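Local coordinates for protein fluoroacetyl-CoA thioesterase (Streptomyces cattleya, PDB 3KUV) that hydrolyses fluoroacetyl-CoA to fluoroacetate and CoA before it can react with citrate synthase, and so confers fluoroacetate resistance on the bacterium that makes it, at residues B[47-52]-B[70-75]. The protein carries 1 engineered substitution. Residues are numbered along the deposited sequence; the frame is centred on the assembly and turned at random.
Sequences GLMEWA and TAICVT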
# COMPACT_ATOMS: atom_id res chain seq x y z
N GLY B 47 0.12 3.63 -2.73
CA GLY B 47 -0.05 5.09 -2.62
C GLY B 47 -0.07 5.74 -4.02
O GLY B 47 -0.71 6.79 -4.20
N LEU B 48 0.72 5.21 -4.96
CA LEU B 48 0.75 5.80 -6.30
C LEU B 48 -0.56 5.56 -7.03
O LEU B 48 -1.00 6.46 -7.79
CB LEU B 48 1.90 5.10 -7.11
CG LEU B 48 2.20 5.76 -8.50
CD1 LEU B 48 2.82 7.18 -8.32
CD2 LEU B 48 3.19 4.85 -9.23
N MET B 49 -1.14 4.38 -6.84
CA MET B 49 -2.50 4.14 -7.44
C MET B 49 -3.53 5.08 -6.83
O MET B 49 -4.37 5.67 -7.52
CB MET B 49 -2.90 2.67 -7.13
CG MET B 49 -2.05 1.79 -8.04
SD MET B 49 -2.35 0.04 -7.65
CE MET B 49 -1.75 -0.77 -9.22
N GLU B 50 -3.48 5.31 -5.52
CA GLU B 50 -4.36 6.29 -4.90
C GLU B 50 -4.14 7.65 -5.54
O GLU B 50 -5.09 8.36 -5.84
CB GLU B 50 -4.13 6.43 -3.37
CG GLU B 50 -4.52 5.16 -2.62
CD GLU B 50 -4.71 5.50 -1.13
OE1 GLU B 50 -5.64 6.25 -0.73
OE2 GLU B 50 -3.89 5.03 -0.27
N TRP B 51 -2.88 8.06 -5.65
CA TRP B 51 -2.56 9.38 -6.20
C TRP B 51 -3.15 9.54 -7.60
O TRP B 51 -3.71 10.62 -7.90
CB TRP B 51 -1.02 9.49 -6.19
CG TRP B 51 -0.43 10.89 -6.50
CD1 TRP B 51 -1.12 12.06 -6.86
CD2 TRP B 51 0.97 11.16 -6.64
NE1 TRP B 51 -0.17 13.08 -7.14
CE2 TRP B 51 1.10 12.54 -7.06
CE3 TRP B 51 2.13 10.36 -6.51
CZ2 TRP B 51 2.36 13.11 -7.31
CZ3 TRP B 51 3.40 10.94 -6.77
CH2 TRP B 51 3.47 12.33 -7.16
N ALA B 52 -2.97 8.57 -8.47
CA ALA B 52 -3.58 8.61 -9.79
C ALA B 52 -5.08 8.88 -9.68
O ALA B 52 -5.57 9.72 -10.43
CB ALA B 52 -3.33 7.32 -10.55
N THR B 70 -10.73 3.52 0.51
CA THR B 70 -11.45 2.62 1.41
C THR B 70 -11.20 1.15 1.12
O THR B 70 -11.48 0.30 1.97
CB THR B 70 -12.95 2.84 1.40
OG1 THR B 70 -13.41 2.71 0.04
CG2 THR B 70 -13.27 4.32 1.84
N ALA B 71 -10.57 0.82 -0.04
CA ALA B 71 -10.24 -0.58 -0.30
C ALA B 71 -9.31 -0.60 -1.46
O ALA B 71 -9.37 0.24 -2.35
CB ALA B 71 -11.45 -1.45 -0.62
N ILE B 72 -8.45 -1.61 -1.50
CA ILE B 72 -7.55 -1.90 -2.63
C ILE B 72 -7.39 -3.40 -2.79
O ILE B 72 -7.37 -4.15 -1.81
CB ILE B 72 -6.22 -1.22 -2.54
CG1 ILE B 72 -5.60 -1.14 -4.02
CG2 ILE B 72 -5.34 -1.86 -1.48
CD1 ILE B 72 -4.90 0.05 -4.39
N CYS B 73 -7.37 -3.86 -4.04
CA CYS B 73 -7.29 -5.35 -4.23
C CYS B 73 -6.46 -5.54 -5.49
O CYS B 73 -7.02 -5.41 -6.63
CB CYS B 73 -8.70 -5.94 -4.33
SG CYS B 73 -8.71 -7.75 -4.24
N VAL B 74 -5.14 -5.70 -5.34
CA VAL B 74 -4.23 -5.70 -6.52
C VAL B 74 -3.22 -6.83 -6.45
O VAL B 74 -2.78 -7.22 -5.33
CB VAL B 74 -3.47 -4.34 -6.75
CG1 VAL B 74 -4.47 -3.24 -7.13
CG2 VAL B 74 -2.65 -3.92 -5.49
N THR B 75 -2.76 -7.25 -7.61
CA THR B 75 -1.57 -8.05 -7.66
C THR B 75 -0.29 -7.22 -7.81
O THR B 75 -0.36 -6.03 -8.10
CB THR B 75 -1.61 -8.92 -8.94
OG1 THR B 75 -1.72 -8.04 -10.08
CG2 THR B 75 -2.83 -9.84 -8.84
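Met49 sets CG opposite its own carbonyl carbon (chi1 -74°) and runs extended beyond it, which carries SD from helix 42-57 to strand 65-75. On the strand, Ile72 has CG1 opposite the backbone N (chi1 -159°) and ends in CD1 beside that sulfur. Met49 SD lies 4.1 Å from Ile72 CD1 and 3.9 Å from Val74 CG1. The thioether thus touches one methyl from each of two inward-facing strand residues. The Met49 chain crosses Ile72 at about a right angle and slides past Val74 in the opposite direction. No hydrogen bond joins the two segments. The contact is small, 132 Å² in all, and its three touching residues are buried.

Glu50, an active-site residue, is the next helix residue. Its OE1 forms a salt bridge with Arg120, a substrate-binding residue. A bound acetate lies about 4 Å from the Ile72 side chain at their nearest atoms, consistent with packing that borders the substrate pocket.

This is the hot dog fold, with the central helix packed against a curved antiparallel sheet. Strand 99-107 extends the apolar patch, with Val104 touching both Met49 and Val74. Strand 65-75 pairs with strand 112-124 and, across the dimer interface, with a strand of the second subunit. A disulfide between Cys73 and Cys73 of the second subunit also links the two chains there.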